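PDB 3G02: epoxide hydrolase from Aspergillus niger, which probably opens epoxide rings by adding water to give diols, here in an engineered form evolved for enantioselectivity. Local coordinates for residues S185-S196 and F206-F216. The protein carries 9 engineered substitutions. Sequence-based numbering, arbitrary orientation.
Sequences SGYIIQGGDIGS and FDACKAVHLNF. Engineered in segment 206-216: F216 (natural residue Leu).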
ATOM      1  N   SER A 185      13.906   5.464  39.670  1.00 18.06           N
ATOM      2  CA  SER A 185      14.843   6.538  40.007  1.00 18.28           C
ATOM      3  C   SER A 185      15.539   7.142  38.786  1.00 17.86           C
ATOM      4  O   SER A 185      16.136   8.215  38.881  1.00 18.40           O
ATOM      5  CB  SER A 185      15.886   6.051  41.015  1.00 18.31           C
ATOM      6  OG  SER A 185      16.666   4.993  40.484  1.00 19.73           O
ATOM      7  N   GLY A 186      15.468   6.454  37.647  1.00 17.48           N
ATOM      8  CA  GLY A 186      16.014   7.001  36.414  1.00 16.57           C
ATOM      9  C   GLY A 186      16.455   5.967  35.403  1.00 15.93           C
ATOM     10  O   GLY A 186      17.027   4.938  35.758  1.00 16.17           O
ATOM     11  N   TYR A 187      16.178   6.253  34.135  1.00 15.10           N
ATOM     12  CA  TYR A 187      16.661   5.423  33.034  1.00 14.58           C
ATOM     13  C   TYR A 187      16.923   6.279  31.803  1.00 14.10           C
ATOM     14  O   TYR A 187      16.461   7.420  31.716  1.00 14.32           O
ATOM     15  CB  TYR A 187      15.678   4.290  32.707  1.00 14.35           C
ATOM     16  CG  TYR A 187      14.291   4.750  32.306  1.00 14.50           C
ATOM     17  CD1 TYR A 187      14.013   5.140  30.993  1.00 13.48           C
ATOM     18  CD2 TYR A 187      13.257   4.789  33.236  1.00 14.03           C
ATOM     19  CE1 TYR A 187      12.740   5.566  30.623  1.00 13.77           C
ATOM     20  CE2 TYR A 187      11.978   5.204  32.873  1.00 14.22           C
ATOM     21  CZ  TYR A 187      11.731   5.592  31.569  1.00 14.23           C
ATOM     22  OH  TYR A 187      10.472   6.010  31.209  1.00 14.21           O
ATOM     23  N   ILE A 188      17.668   5.711  30.855  1.00 13.74           N
ATOM     24  CA  ILE A 188      17.949   6.354  29.580  1.00 13.55           C
ATOM     25  C   ILE A 188      17.252   5.565  28.473  1.00 12.77           C
ATOM     26  O   ILE A 188      17.106   4.345  28.572  1.00 12.81           O
ATOM     27  CB  ILE A 188      19.476   6.433  29.316  1.00 13.29           C
ATOM     28  CG1 ILE A 188      20.144   7.315  30.377  1.00 13.92           C
ATOM     29  CG2 ILE A 188      19.773   6.968  27.912  1.00 13.85           C
ATOM     30  CD1 ILE A 188      21.656   7.320  30.316  1.00 14.31           C
ATOM     31  N   ILE A 189      16.807   6.280  27.442  1.00 12.50           N
ATOM     32  CA  ILE A 189      16.212   5.659  26.259  1.00 12.43           C
ATOM     33  C   ILE A 189      17.134   5.810  25.057  1.00 11.95           C
ATOM     34  O   ILE A 189      17.642   6.898  24.792  1.00 12.29           O
ATOM     35  CB  ILE A 189      14.829   6.278  25.923  1.00 12.43           C
ATOM     36  CG1 ILE A 189      13.819   5.995  27.041  1.00 13.00           C
ATOM     37  CG2 ILE A 189      14.304   5.771  24.566  1.00 12.61           C
ATOM     38  CD1 ILE A 189      13.537   4.511  27.290  1.00 13.15           C
ATOM     39  N   GLN A 190      17.348   4.703  24.348  1.00 11.51           N
ATOM     40  CA  GLN A 190      17.953   4.715  23.025  1.00 11.00           C
ATOM     41  C   GLN A 190      16.829   4.323  22.074  1.00 10.51           C
ATOM     42  O   GLN A 190      16.122   3.352  22.325  1.00 10.38           O
ATOM     43  CB  GLN A 190      19.091   3.693  22.940  1.00 10.97           C
ATOM     44  CG  GLN A 190      20.134   3.975  21.852  1.00 11.15           C
ATOM     45  CD  GLN A 190      19.585   3.854  20.441  1.00 11.19           C
ATOM     46  OE1 GLN A 190      19.679   4.788  19.640  1.00 12.01           O
ATOM     47  NE2 GLN A 190      19.014   2.699  20.130  1.00 10.14           N
ATOM     48  N   GLY A 191      16.643   5.096  21.012  1.00  9.86           N
ATOM     49  CA  GLY A 191      15.567   4.815  20.067  1.00  9.55           C
ATOM     50  C   GLY A 191      15.911   5.086  18.620  1.00  9.01           C
ATOM     51  O   GLY A 191      16.724   5.958  18.307  1.00  9.26           O
ATOM     52  N   GLY A 192      15.288   4.306  17.742  1.00  8.60           N
ATOM     53  CA  GLY A 192      15.318   4.530  16.302  1.00  8.51           C
ATOM     54  C   GLY A 192      13.920   4.314  15.758  1.00  8.28           C
ATOM     55  O   GLY A 192      13.073   3.726  16.435  1.00  8.12           O
ATOM     56  N   ASP A 193      13.679   4.801  14.543  1.00  7.82           N
ATOM     57  CA  ASP A 193      12.400   4.612  13.862  1.00  7.88           C
ATOM     58  C   ASP A 193      11.229   5.052  14.755  1.00  8.28           C
ATOM     59  O   ASP A 193      11.305   6.101  15.406  1.00  8.29           O
ATOM     60  CB  ASP A 193      12.270   3.157  13.404  1.00  7.46           C
ATOM     61  CG  ASP A 193      11.299   2.999  12.268  1.00  7.89           C
ATOM     62  OD1 ASP A 193      11.632   3.450  11.158  1.00  7.90           O
ATOM     63  OD2 ASP A 193      10.204   2.447  12.491  1.00  7.38           O
ATOM     64  N   ILE A 194      10.154   4.267  14.802  1.00  8.44           N
ATOM     65  CA  ILE A 194       9.007   4.589  15.655  1.00  8.94           C
ATOM     66  C   ILE A 194       9.450   4.697  17.116  1.00  9.20           C
ATOM     67  O   ILE A 194       8.979   5.564  17.852  1.00  9.18           O
ATOM     68  CB  ILE A 194       7.866   3.567  15.473  1.00  8.85           C
ATOM     69  CG1 ILE A 194       7.306   3.673  14.051  1.00  9.07           C
ATOM     70  CG2 ILE A 194       6.749   3.788  16.507  1.00  9.37           C
ATOM     71  CD1 ILE A 194       6.478   2.475  13.613  1.00  9.77           C
ATOM     72  N   GLY A 195      10.397   3.847  17.510  1.00  9.22           N
ATOM     73  CA  GLY A 195      10.983   3.908  18.848  1.00  9.57           C
ATOM     74  C   GLY A 195      11.572   5.264  19.211  1.00  9.91           C
ATOM     75  O   GLY A 195      11.623   5.612  20.389  1.00 10.07           O
ATOM     76  N   SER A 196      12.038   6.011  18.209  0.50  9.86           N
ATOM     77  CA  SER A 196      12.531   7.374  18.435  0.50  9.78           C
ATOM     78  C   SER A 196      11.417   8.266  18.949  0.50 10.22           C
ATOM     79  O   SER A 196      11.607   9.008  19.915  0.50 10.09           O
ATOM     80  CB  SER A 196      13.126   7.979  17.163  0.50  9.90           C
ATOM     81  OG  SER A 196      14.431   7.493  16.920  0.50  8.79           O
ATOM     82  N   PHE A 206       7.901  12.053  30.850  1.00 16.93           N
ATOM     83  CA  PHE A 206       8.064  11.020  31.867  1.00 17.07           C
ATOM     84  C   PHE A 206       9.283  11.304  32.741  1.00 17.44           C
ATOM     85  O   PHE A 206      10.421  11.297  32.263  1.00 17.39           O
ATOM     86  CB  PHE A 206       8.133   9.628  31.219  1.00 16.97           C
ATOM     87  CG  PHE A 206       6.829   9.179  30.602  1.00 16.42           C
ATOM     88  CD1 PHE A 206       6.428   9.657  29.355  1.00 16.77           C
ATOM     89  CD2 PHE A 206       6.003   8.280  31.267  1.00 16.25           C
ATOM     90  CE1 PHE A 206       5.226   9.245  28.782  1.00 16.93           C
ATOM     91  CE2 PHE A 206       4.800   7.860  30.699  1.00 16.74           C
ATOM     92  CZ  PHE A 206       4.413   8.348  29.457  1.00 16.29           C
ATOM     93  N   ASP A 207       9.030  11.572  34.021  1.00 17.80           N
ATOM     94  CA  ASP A 207      10.072  12.025  34.944  1.00 18.09           C
ATOM     95  C   ASP A 207      11.214  11.035  35.133  1.00 17.64           C
ATOM     96  O   ASP A 207      12.362  11.443  35.320  1.00 17.59           O
ATOM     97  CB  ASP A 207       9.470  12.383  36.304  1.00 18.58           C
ATOM     98  CG  ASP A 207       8.688  13.681  36.275  1.00 20.08           C
ATOM     99  OD1 ASP A 207       8.059  14.006  37.305  1.00 22.49           O
ATOM    100  OD2 ASP A 207       8.697  14.379  35.238  1.00 21.76           O
ATOM    101  N   ALA A 208      10.893   9.744  35.084  1.00 17.16           N
ATOM    102  CA  ALA A 208      11.888   8.687  35.261  1.00 16.62           C
ATOM    103  C   ALA A 208      12.862   8.608  34.084  1.00 16.31           C
ATOM    104  O   ALA A 208      13.984   8.133  34.238  1.00 16.20           O
ATOM    105  CB  ALA A 208      11.213   7.351  35.492  1.00 16.84           C
ATOM    106  N   CYS A 209      12.431   9.065  32.911  1.00 15.67           N
ATOM    107  CA  CYS A 209      13.327   9.148  31.761  1.00 15.53           C
ATOM    108  C   CYS A 209      14.242  10.353  31.929  1.00 15.49           C
ATOM    109  O   CYS A 209      13.771  11.488  31.957  1.00 15.73           O
ATOM    110  CB  CYS A 209      12.532   9.258  30.460  1.00 15.39           C
ATOM    111  SG  CYS A 209      13.577   9.379  28.992  1.00 15.26           S
ATOM    112  N   LYS A 210      15.547  10.107  32.036  1.00 15.36           N
ATOM    113  CA  LYS A 210      16.505  11.172  32.361  1.00 15.59           C
ATOM    114  C   LYS A 210      17.287  11.708  31.161  1.00 15.23           C
ATOM    115  O   LYS A 210      17.793  12.832  31.195  1.00 15.67           O
ATOM    116  CB  LYS A 210      17.477  10.711  33.456  1.00 15.82           C
ATOM    117  CG  LYS A 210      16.817  10.196  34.732  1.00 17.09           C
ATOM    118  CD  LYS A 210      16.054  11.288  35.473  1.00 18.77           C
ATOM    119  CE  LYS A 210      15.364  10.725  36.702  1.00 20.27           C
ATOM    120  NZ  LYS A 210      14.579  11.761  37.431  1.00 21.98           N
ATOM    121  N   ALA A 211      17.386  10.898  30.108  1.00 14.87           N
ATOM    122  CA  ALA A 211      18.118  11.265  28.900  1.00 14.05           C
ATOM    123  C   ALA A 211      17.651  10.417  27.723  1.00 13.41           C
ATOM    124  O   ALA A 211      17.155   9.303  27.913  1.00 13.57           O
ATOM    125  CB  ALA A 211      19.629  11.102  29.109  1.00 14.21           C
ATOM    126  N   VAL A 212      17.809  10.962  26.519  1.00 12.91           N
ATOM    127  CA  VAL A 212      17.377  10.282  25.296  1.00 12.55           C
ATOM    128  C   VAL A 212      18.467  10.333  24.227  1.00 12.16           C
ATOM    129  O   VAL A 212      18.967  11.405  23.891  1.00 12.24           O
ATOM    130  CB  VAL A 212      16.064  10.897  24.726  1.00 12.78           C
ATOM    131  CG1 VAL A 212      15.597  10.139  23.489  1.00 13.61           C
ATOM    132  CG2 VAL A 212      14.960  10.882  25.768  1.00 13.02           C
ATOM    133  N   HIS A 213      18.827   9.162  23.700  1.00 11.82           N
ATOM    134  CA  HIS A 213      19.696   9.070  22.533  1.00 11.70           C
ATOM    135  C   HIS A 213      18.901   8.486  21.369  1.00 11.24           C
ATOM    136  O   HIS A 213      18.258   7.440  21.515  1.00 11.25           O
ATOM    137  CB  HIS A 213      20.926   8.204  22.810  1.00 11.70           C
ATOM    138  CG  HIS A 213      21.791   7.997  21.606  1.00 12.07           C
ATOM    139  ND1 HIS A 213      21.530   7.026  20.660  1.00 13.14           N
ATOM    140  CD2 HIS A 213      22.906   8.639  21.188  1.00 12.20           C
ATOM    141  CE1 HIS A 213      22.448   7.081  19.712  1.00 12.91           C
ATOM    142  NE2 HIS A 213      23.295   8.052  20.008  1.00 12.94           N
ATOM    143  N   LEU A 214      18.954   9.166  20.226  1.00 11.07           N
ATOM    144  CA  LEU A 214      18.247   8.729  19.018  1.00 10.84           C
ATOM    145  C   LEU A 214      19.191   8.537  17.840  1.00 10.86           C
ATOM    146  O   LEU A 214      20.210   9.216  17.733  1.00 10.85           O
ATOM    147  CB  LEU A 214      17.174   9.749  18.623  1.00 11.11           C
ATOM    148  CG  LEU A 214      16.131  10.185  19.654  1.00 11.10           C
ATOM    149  CD1 LEU A 214      15.179  11.193  19.017  1.00 12.79           C
ATOM    150  CD2 LEU A 214      15.368   8.997  20.218  1.00 12.23           C
ATOM    151  N   ASN A 215      18.844   7.610  16.948  1.00 10.49           N
ATOM    152  CA  ASN A 215      19.524   7.516  15.652  1.00 10.54           C
ATOM    153  C   ASN A 215      18.569   7.772  14.482  1.00 10.75           C
ATOM    154  O   ASN A 215      18.859   7.414  13.338  1.00 10.71           O
ATOM    155  CB  ASN A 215      20.271   6.186  15.487  1.00 10.46           C
ATOM    156  CG  ASN A 215      19.349   4.983  15.521  1.00 10.79           C
ATOM    157  OD1 ASN A 215      18.956   4.457  14.479  1.00 13.04           O
ATOM    158  ND2 ASN A 215      19.003   4.542  16.717  1.00 10.41           N
ATOM    159  N   PHE A 216      17.440   8.410  14.785  1.00 10.91           N
ATOM    160  CA  PHE A 216      16.413   8.702  13.798  1.00 11.48           C
ATOM    161  C   PHE A 216      15.567   9.859  14.298  1.00 12.13           C
ATOM    162  O   PHE A 216      15.192   9.886  15.469  1.00 11.77           O
ATOM    163  CB  PHE A 216      15.532   7.460  13.605  1.00 11.51           C
ATOM    164  CG  PHE A 216      14.524   7.584  12.494  1.00 11.49           C
ATOM    165  CD1 PHE A 216      14.842   7.171  11.202  1.00 11.45           C
ATOM    166  CD2 PHE A 216      13.248   8.081  12.745  1.00 11.09           C
ATOM    167  CE1 PHE A 216      13.904   7.273  10.171  1.00 11.67           C
ATOM    168  CE2 PHE A 216      12.311   8.191  11.718  1.00 11.42           C
ATOM    169  CZ  PHE A 216      12.639   7.778  10.433  1.00 11.54           C
TER
HETATM  170  O   HOH W   1      18.221   2.096  17.579  1.00  9.99           O
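The ring of Y187 lies flat over the turn that leads into strand 209-214, with the backbone of A208 and C209 under one face. C209 CA makes a CH-pi contact with the Y187 ring, 4.0 Å from its centroid, while the methyl of A208, short enough to fit beneath the rim, brings A208 CB to 3.5 Å from Y187 CE2. Y187 CG stands between its own backbone N and carbonyl carbon (chi1 59°), which lays the ring over the turn; its hydroxyl bonds to D175 on helix 167-180. Beyond it, C209 SG rests against CG1 of I189, 3.9 Å away. At the outer end, the bent chain of K210 runs past G186, where a side chain would press on K210 CG; at this backbone conformation any CB would also crowd the carbonyl oxygen of S185, so glycine suits the position.

Between these ends, strands 187-191 and 209-214 run parallel as neighbours in the central sheet, joined by helix 194-205 in a beta-alpha-beta unit of the alpha/beta-hydrolase fold. The turn at G191-D193-G195 fits its nucleophile elbow, with D193 the predicted nucleophile. Glycine suits G191 and G195 because a CB on G191 would strike G195 O, and one on G195 would strike G192 O.

On the face carrying I188 and A211, Q190 OE1 takes two bonds on lone pairs in its carbonyl plane, from H213 ND1 (3.1 Å) and N215 ND2 (3.0 Å). The imidazole points its edge at the oxygen, and its NE2 bonds to S344, so both ring nitrogens are engaged. A water joins Q190 NE2 to N215 ND2.

L214 CD2 nestles against S196 CA, and in one of its two conformers S196 OG bonds to F216 O (2.9 Å). The engineered F216 sets its ring face under D193 CA, 4.1 Å from the centroid, and meets the ring of H375 nearly at right angles.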